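Local coordinates for protein glycerol-3-phosphate dehydrogenase [NAD(P)+] (Coxiella burnetii, PDB 3K96) that probably catalyses the NAD(P)H-dependent reduction of dihydroxyacetone phosphate to sn-glycerol 3-phosphate, the key precursor for phospholipid synthesis, at residues A[105-113]-A[303-311]; A[28-37]-A[48-59]. All blocks are in the same frame, centred on the assembly; numbering follows the deposited sequence.

Contact 1. Residues A[105-113]-A[303-311]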
# COMPACT_ATOMS: atom_id res chain seq x y z
N ILE A 105 -13.25 -20.99 -12.14
CA ILE A 105 -12.74 -21.76 -11.03
C ILE A 105 -12.24 -20.84 -9.90
O ILE A 105 -11.42 -19.97 -10.13
CB ILE A 105 -11.54 -22.64 -11.47
CG1 ILE A 105 -11.95 -23.55 -12.65
CG2 ILE A 105 -11.01 -23.42 -10.28
CD1 ILE A 105 -10.81 -24.38 -13.23
N VAL A 106 -12.72 -21.10 -8.68
CA VAL A 106 -12.35 -20.29 -7.53
C VAL A 106 -12.10 -21.18 -6.30
O VAL A 106 -12.63 -20.94 -5.23
CB VAL A 106 -13.45 -19.24 -7.19
CG1 VAL A 106 -12.90 -18.20 -6.24
CG2 VAL A 106 -13.95 -18.53 -8.46
N VAL A 107 -11.29 -22.22 -6.45
CA VAL A 107 -10.94 -23.08 -5.34
C VAL A 107 -9.55 -22.67 -4.81
O VAL A 107 -8.83 -21.90 -5.44
CB VAL A 107 -10.96 -24.55 -5.79
CG1 VAL A 107 -12.35 -24.93 -6.30
CG2 VAL A 107 -9.92 -24.80 -6.88
N PRO A 108 -9.17 -23.16 -3.63
CA PRO A 108 -7.84 -22.79 -3.19
C PRO A 108 -6.75 -23.32 -4.14
O PRO A 108 -6.96 -24.31 -4.85
CB PRO A 108 -7.72 -23.47 -1.82
CG PRO A 108 -9.11 -23.58 -1.34
CD PRO A 108 -9.91 -23.90 -2.60
N SER A 109 -5.58 -22.68 -4.13
CA SER A 109 -4.50 -23.09 -5.01
C SER A 109 -4.07 -24.55 -4.79
O SER A 109 -3.70 -25.24 -5.75
CB SER A 109 -3.31 -22.13 -4.86
OG SER A 109 -2.89 -22.03 -3.52
N PHE A 110 -4.17 -25.03 -3.56
CA PHE A 110 -3.80 -26.40 -3.26
C PHE A 110 -4.82 -27.41 -3.77
O PHE A 110 -4.56 -28.59 -3.71
CB PHE A 110 -3.51 -26.62 -1.75
CG PHE A 110 -4.62 -26.14 -0.83
CD1 PHE A 110 -5.77 -26.91 -0.62
CD2 PHE A 110 -4.48 -24.95 -0.12
CE1 PHE A 110 -6.78 -26.48 0.26
CE2 PHE A 110 -5.47 -24.52 0.75
CZ PHE A 110 -6.63 -25.27 0.93
N ALA A 111 -5.98 -26.95 -4.25
CA ALA A 111 -6.97 -27.87 -4.82
C ALA A 111 -7.14 -27.69 -6.34
O ALA A 111 -7.89 -28.43 -6.99
CB ALA A 111 -8.31 -27.69 -4.13
N PHE A 112 -6.44 -26.73 -6.92
CA PHE A 112 -6.59 -26.42 -8.34
C PHE A 112 -6.27 -27.62 -9.21
O PHE A 112 -7.07 -28.01 -10.09
CB PHE A 112 -5.71 -25.22 -8.70
CG PHE A 112 -6.06 -24.56 -10.00
CD1 PHE A 112 -7.04 -23.58 -10.05
CD2 PHE A 112 -5.40 -24.90 -11.18
CE1 PHE A 112 -7.37 -22.94 -11.22
CE2 PHE A 112 -5.73 -24.28 -12.36
CZ PHE A 112 -6.72 -23.29 -12.39
N HIS A 113 -5.10 -28.21 -8.99
CA HIS A 113 -4.70 -29.40 -9.74
C HIS A 113 -5.81 -30.47 -9.75
O HIS A 113 -6.21 -30.96 -10.80
CB HIS A 113 -3.43 -30.00 -9.17
CG HIS A 113 -3.03 -31.29 -9.81
ND1 HIS A 113 -3.36 -32.52 -9.27
CD2 HIS A 113 -2.33 -31.55 -10.93
CE1 HIS A 113 -2.88 -33.48 -10.05
NE2 HIS A 113 -2.25 -32.91 -11.06
N GLN A 303 -10.57 -23.14 9.33
CA GLN A 303 -10.48 -23.42 7.89
C GLN A 303 -9.07 -23.20 7.33
O GLN A 303 -8.35 -22.29 7.74
CB GLN A 303 -11.50 -22.61 7.09
CG GLN A 303 -11.23 -21.13 6.99
CD GLN A 303 -12.25 -20.40 6.10
OE1 GLN A 303 -12.05 -19.25 5.70
NE2 GLN A 303 -13.33 -21.09 5.78
N ALA A 304 -8.69 -24.08 6.42
CA ALA A 304 -7.40 -24.07 5.74
C ALA A 304 -7.06 -22.70 5.19
O ALA A 304 -7.94 -21.99 4.68
CB ALA A 304 -7.43 -25.08 4.60
N ILE A 305 -5.79 -22.32 5.29
CA ILE A 305 -5.34 -21.07 4.70
C ILE A 305 -4.39 -21.42 3.57
O ILE A 305 -3.90 -22.53 3.49
CB ILE A 305 -4.71 -20.06 5.69
CG1 ILE A 305 -3.41 -20.60 6.30
CG2 ILE A 305 -5.70 -19.66 6.78
CD1 ILE A 305 -2.69 -19.52 7.14
N GLU A 306 -4.14 -20.48 2.68
CA GLU A 306 -3.30 -20.77 1.53
C GLU A 306 -1.89 -20.29 1.62
O GLU A 306 -1.05 -20.77 0.89
CB GLU A 306 -3.90 -20.15 0.28
CG GLU A 306 -4.93 -20.96 -0.40
CD GLU A 306 -5.61 -20.13 -1.45
OE1 GLU A 306 -6.28 -19.16 -1.03
OE2 GLU A 306 -5.48 -20.42 -2.66
N GLY A 307 -1.62 -19.35 2.52
CA GLY A 307 -0.30 -18.75 2.60
C GLY A 307 0.87 -19.68 2.79
O GLY A 307 1.94 -19.45 2.21
N LEU A 308 0.71 -20.70 3.61
CA LEU A 308 1.83 -21.65 3.84
C LEU A 308 2.10 -22.42 2.53
O LEU A 308 3.24 -22.55 2.11
CB LEU A 308 1.56 -22.63 4.99
CG LEU A 308 1.45 -22.06 6.40
CD1 LEU A 308 0.16 -21.29 6.54
CD2 LEU A 308 1.47 -23.19 7.40
N TYR A 309 1.04 -22.92 1.91
CA TYR A 309 1.16 -23.61 0.63
C TYR A 309 1.77 -22.67 -0.40
O TYR A 309 2.70 -23.06 -1.11
CB TYR A 309 -0.21 -24.09 0.18
CG TYR A 309 -0.21 -24.97 -1.03
CD1 TYR A 309 0.14 -26.32 -0.94
CD2 TYR A 309 -0.62 -24.48 -2.26
CE1 TYR A 309 0.11 -27.15 -2.07
CE2 TYR A 309 -0.65 -25.29 -3.39
CZ TYR A 309 -0.29 -26.62 -3.30
OH TYR A 309 -0.33 -27.41 -4.43
N ASN A 310 1.27 -21.44 -0.50
CA ASN A 310 1.84 -20.48 -1.44
C ASN A 310 3.35 -20.31 -1.19
O ASN A 310 4.12 -20.24 -2.12
CB ASN A 310 1.25 -19.06 -1.31
CG ASN A 310 -0.22 -18.94 -1.70
OD1 ASN A 310 -0.85 -17.93 -1.34
ND2 ASN A 310 -0.78 -19.92 -2.41
N THR A 311 3.74 -20.18 0.09
CA THR A 311 5.14 -19.96 0.44
C THR A 311 5.98 -21.12 -0.07
O THR A 311 7.02 -20.93 -0.71
CB THR A 311 5.35 -19.82 1.98
OG1 THR A 311 4.58 -18.74 2.49
CG2 THR A 311 6.81 -19.56 2.33
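Phe110 turns its edge toward the face of Tyr309 in a T-shaped pair, the planes 81° apart and the ring centroids separated by 5.8 Å. Its own CB does the closer packing: Phe110 CB sits 3.4 Å from the Tyr309 ring centroid, almost on the ring normal, a CH-pi contact that a broad flat ring is well suited to receive. With CG held between backbone N and carbonyl carbon (chi1 52°), the Phe110 ring extends from there until CZ reaches the small methyl of Ala304, CZ to CB 3.8 Å. Pro108 CB lies against one face of the same phenyl ring, offset toward its rim, and the ring stands nearly perpendicular to the Glu306 carboxylate.

The contact joins the start of helix 109-119, at the end of a Rossmann-type strand-to-helix connection, to the start of helix 307-320 in the C-terminal helical part; Glu306 is predicted to bind NADPH. The extended Glu306 side chain brings OE2 to Ser109, where the chain enters the helix. Ser109 N donates a nearly straight 2.7 Å bond to Glu306 OE2, and Ser109 OG adds a longer one of 3.2 Å. Both donors use the anti side of the carboxylate, but from opposite faces of its plane, so two bonds grip one oxygen and should limit turning of the carboxylate about CG-CD. Serine's short hydroxyl suits this position, reaching the same acceptor as its own amide.

Contact 2. Residues A[28-37]-A[48-59]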
# COMPACT_ATOMS: atom_id res chain seq x y z
N PHE A 28 -26.15 -13.74 -22.47
CA PHE A 28 -26.12 -14.60 -21.29
C PHE A 28 -27.26 -15.61 -21.34
O PHE A 28 -27.94 -15.83 -20.33
CB PHE A 28 -26.21 -13.76 -20.02
CG PHE A 28 -25.45 -12.48 -20.11
CD1 PHE A 28 -26.11 -11.26 -20.03
CD2 PHE A 28 -24.08 -12.49 -20.34
CE1 PHE A 28 -25.40 -10.06 -20.13
CE2 PHE A 28 -23.37 -11.29 -20.45
CZ PHE A 28 -24.04 -10.08 -20.34
N LYS A 29 -27.47 -16.21 -22.50
CA LYS A 29 -28.48 -17.25 -22.61
C LYS A 29 -28.02 -18.46 -21.80
O LYS A 29 -28.78 -19.06 -21.04
CB LYS A 29 -28.72 -17.67 -24.07
CG LYS A 29 -29.52 -16.67 -24.92
CD LYS A 29 -29.88 -17.28 -26.29
CE LYS A 29 -30.84 -16.38 -27.09
NZ LYS A 29 -31.26 -17.02 -28.37
N HIS A 30 -26.75 -18.81 -21.95
CA HIS A 30 -26.22 -19.98 -21.27
C HIS A 30 -25.78 -19.72 -19.84
O HIS A 30 -25.37 -18.61 -19.50
CB HIS A 30 -25.05 -20.56 -22.06
CG HIS A 30 -25.39 -20.90 -23.47
ND1 HIS A 30 -26.19 -21.98 -23.80
CD2 HIS A 30 -25.05 -20.31 -24.64
CE1 HIS A 30 -26.32 -22.03 -25.11
NE2 HIS A 30 -25.64 -21.04 -25.65
N PRO A 31 -25.89 -20.74 -18.98
CA PRO A 31 -25.45 -20.58 -17.61
C PRO A 31 -23.94 -20.59 -17.51
O PRO A 31 -23.28 -21.14 -18.36
CB PRO A 31 -26.02 -21.82 -16.90
CG PRO A 31 -27.02 -22.41 -17.83
CD PRO A 31 -26.56 -22.04 -19.20
N ILE A 32 -23.40 -19.94 -16.49
CA ILE A 32 -21.97 -19.97 -16.25
C ILE A 32 -21.79 -20.84 -15.01
O ILE A 32 -22.64 -20.82 -14.11
CB ILE A 32 -21.37 -18.56 -16.10
CG1 ILE A 32 -19.84 -18.65 -15.89
CG2 ILE A 32 -22.06 -17.80 -14.98
CD1 ILE A 32 -19.15 -17.32 -16.04
N ALA A 33 -20.74 -21.65 -14.99
CA ALA A 33 -20.48 -22.50 -13.84
C ALA A 33 -19.33 -21.92 -13.02
O ALA A 33 -18.30 -21.51 -13.58
CB ALA A 33 -20.15 -23.95 -14.28
N ILE A 34 -19.53 -21.87 -11.70
CA ILE A 34 -18.48 -21.44 -10.77
C ILE A 34 -18.11 -22.63 -9.90
O ILE A 34 -18.93 -23.13 -9.13
CB ILE A 34 -18.92 -20.26 -9.90
CG1 ILE A 34 -19.09 -19.01 -10.78
CG2 ILE A 34 -17.92 -20.04 -8.78
CD1 ILE A 34 -19.65 -17.79 -10.08
N LEU A 35 -16.86 -23.09 -10.03
CA LEU A 35 -16.35 -24.23 -9.31
C LEU A 35 -15.57 -23.72 -8.10
O LEU A 35 -14.51 -23.11 -8.25
CB LEU A 35 -15.44 -25.07 -10.23
CG LEU A 35 -16.01 -25.47 -11.61
CD1 LEU A 35 -15.04 -26.40 -12.38
CD2 LEU A 35 -17.40 -26.12 -11.50
N GLY A 36 -16.11 -23.96 -6.91
CA GLY A 36 -15.53 -23.47 -5.64
C GLY A 36 -16.54 -22.59 -4.93
O GLY A 36 -16.81 -21.45 -5.35
N ALA A 37 -17.11 -23.11 -3.85
CA ALA A 37 -18.12 -22.39 -3.12
C ALA A 37 -17.60 -21.78 -1.84
O ALA A 37 -18.28 -21.78 -0.80
CB ALA A 37 -19.32 -23.30 -2.86
N LEU A 48 -23.01 -12.01 -10.40
CA LEU A 48 -23.62 -12.39 -11.67
C LEU A 48 -25.11 -12.73 -11.53
O LEU A 48 -25.93 -12.25 -12.31
CB LEU A 48 -22.88 -13.59 -12.28
CG LEU A 48 -21.38 -13.37 -12.58
CD1 LEU A 48 -20.70 -14.64 -13.03
CD2 LEU A 48 -21.19 -12.26 -13.60
N ALA A 49 -25.47 -13.54 -10.55
CA ALA A 49 -26.86 -13.97 -10.38
C ALA A 49 -27.79 -12.78 -10.10
O ALA A 49 -28.94 -12.74 -10.58
CB ALA A 49 -26.99 -15.09 -9.30
N ARG A 50 -27.28 -11.78 -9.37
CA ARG A 50 -28.07 -10.58 -9.10
C ARG A 50 -28.44 -9.79 -10.34
O ARG A 50 -29.40 -9.03 -10.33
CB ARG A 50 -27.35 -9.64 -8.11
CG ARG A 50 -27.42 -10.12 -6.67
CD ARG A 50 -26.37 -9.41 -5.83
NE ARG A 50 -26.39 -9.83 -4.44
CZ ARG A 50 -25.48 -9.47 -3.54
NH1 ARG A 50 -24.45 -8.71 -3.91
NH2 ARG A 50 -25.58 -9.88 -2.28
N LYS A 51 -27.65 -9.93 -11.40
CA LYS A 51 -27.94 -9.22 -12.64
C LYS A 51 -28.92 -10.06 -13.49
O LYS A 51 -29.33 -9.64 -14.57
CB LYS A 51 -26.63 -8.93 -13.38
CG LYS A 51 -25.62 -8.10 -12.52
CD LYS A 51 -24.16 -8.45 -12.86
CE LYS A 51 -23.59 -7.69 -13.99
NZ LYS A 51 -23.20 -6.35 -13.55
N GLY A 52 -29.31 -11.22 -12.99
CA GLY A 52 -30.28 -12.07 -13.68
C GLY A 52 -29.65 -13.19 -14.49
O GLY A 52 -30.36 -14.01 -15.07
N GLN A 53 -28.32 -13.24 -14.53
CA GLN A 53 -27.63 -14.31 -15.24
C GLN A 53 -27.81 -15.62 -14.49
O GLN A 53 -27.85 -15.65 -13.25
CB GLN A 53 -26.14 -13.99 -15.36
CG GLN A 53 -25.84 -12.72 -16.14
CD GLN A 53 -24.40 -12.27 -15.98
OE1 GLN A 53 -23.49 -13.10 -15.85
NE2 GLN A 53 -24.18 -10.95 -15.98
N LYS A 54 -27.93 -16.72 -15.22
CA LYS A 54 -28.05 -18.03 -14.61
C LYS A 54 -26.68 -18.47 -14.16
O LYS A 54 -25.73 -18.43 -14.95
CB LYS A 54 -28.58 -19.05 -15.61
CG LYS A 54 -29.94 -18.69 -16.20
CD LYS A 54 -30.35 -19.67 -17.30
CE LYS A 54 -31.56 -19.17 -18.10
NZ LYS A 54 -31.23 -17.93 -18.89
N VAL A 55 -26.57 -18.90 -12.91
CA VAL A 55 -25.32 -19.33 -12.38
C VAL A 55 -25.43 -20.65 -11.66
O VAL A 55 -26.37 -20.87 -10.89
CB VAL A 55 -24.76 -18.30 -11.35
CG1 VAL A 55 -23.42 -18.78 -10.82
CG2 VAL A 55 -24.64 -16.92 -11.99
N ARG A 56 -24.44 -21.52 -11.88
CA ARG A 56 -24.37 -22.80 -11.21
C ARG A 56 -23.10 -22.80 -10.35
O ARG A 56 -21.98 -22.65 -10.85
CB ARG A 56 -24.30 -23.95 -12.20
CG ARG A 56 -25.52 -24.07 -13.09
CD ARG A 56 -25.33 -25.21 -14.06
NE ARG A 56 -26.42 -25.30 -15.02
CZ ARG A 56 -26.51 -26.23 -15.97
NH1 ARG A 56 -25.57 -27.16 -16.10
NH2 ARG A 56 -27.56 -26.23 -16.79
N LEU A 57 -23.29 -23.00 -9.05
CA LEU A 57 -22.21 -23.00 -8.10
C LEU A 57 -21.96 -24.41 -7.59
O LEU A 57 -22.84 -25.01 -7.00
CB LEU A 57 -22.58 -22.09 -6.92
CG LEU A 57 -21.54 -21.90 -5.83
CD1 LEU A 57 -20.29 -21.25 -6.41
CD2 LEU A 57 -22.13 -21.06 -4.70
N TRP A 58 -20.76 -24.91 -7.79
CA TRP A 58 -20.38 -26.25 -7.36
C TRP A 58 -19.37 -26.23 -6.22
O TRP A 58 -18.48 -25.38 -6.16
CB TRP A 58 -19.76 -27.00 -8.54
CG TRP A 58 -19.19 -28.37 -8.24
CD1 TRP A 58 -19.88 -29.56 -8.20
CD2 TRP A 58 -17.81 -28.72 -8.02
NE1 TRP A 58 -19.03 -30.60 -7.93
CE2 TRP A 58 -17.75 -30.12 -7.82
CE3 TRP A 58 -16.62 -27.97 -7.96
CZ2 TRP A 58 -16.55 -30.79 -7.57
CZ3 TRP A 58 -15.42 -28.64 -7.72
CH2 TRP A 58 -15.40 -30.04 -7.53
N SER A 59 -19.54 -27.18 -5.31
CA SER A 59 -18.65 -27.36 -4.20
C SER A 59 -18.29 -28.82 -4.12
O SER A 59 -19.16 -29.68 -4.32
CB SER A 59 -19.34 -26.96 -2.90
OG SER A 59 -18.49 -27.21 -1.79
O HOH W 1 -25.77 -16.89 -17.43
O HOH W 2 -15.94 -25.82 -2.69
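Ile34 CG2 packs 3.6 Å from Leu57 CD1, the leucine's CG lying anti to its N (chi1 -177°), which brings CD1 back to Ile34 while CG and CD2 rest on Ala37 CB. The other branch of Ile34 diverges: CG1 lies beside the backbone N (chi1 -68°), carrying CD1 to Val55 CG1 at 4.0 Å. Ile32 shares this face, its CG2 meeting both Val55 CG2 and Leu48 CD1, so branched aliphatic residues fill the space between sheet and helix 39-49. The unit is a Rossmann beta-alpha-beta crossover; five backbone hydrogen bonds run along the parallel pair, from Ile32 N-Lys54 O to Gly36 N-Trp58 O, with Ile34 N to Arg56 O at 2.7 Å. Gly36, at the strand's end, begins a GxGxxG-like sequence; its positive phi favours glycine.

On the face bearing Ala33 and Leu35, Trp58 brings CE3 to within 3.9 Å of Leu35 CB. Arg56 runs extended alongside Pro31, its NE and NH2 passing the ring at CB and CG, while its NH1 bonds to Glu98 O and Ser96 O. Ahead of the strands, the Gln53 amide stacks over a face of the poorly ordered Phe28 ring, planes 16° apart, with Gln53 NE2 bonded to Arg192 O.

The centres of contacts 1 and 2 lie about 22 Å apart, yet their segments meet at the C-terminal ends of neighbouring parallel strands, 32-35 and 102-105. Val106 N probably donates a hydrogen bond to Leu35 O at 2.7 Å, and Val107 CG1 packs 3.6 Å from Gly36 CA, placing the chain that leads into contact 1 beside the glycine-rich turn of contact 2. Contact 2 lies in the nucleotide-binding half, with the Ile34 side chain about 8 Å from that of Trp40 and the Ala37 side chain about 9 Å from that of Ser39, both predicted to bind NADPH. Contact 1 ties that half to the C-terminal half, where Ile305 touches Arg280 and Asn281, both predicted to bind sn-glycerol 3-phosphate.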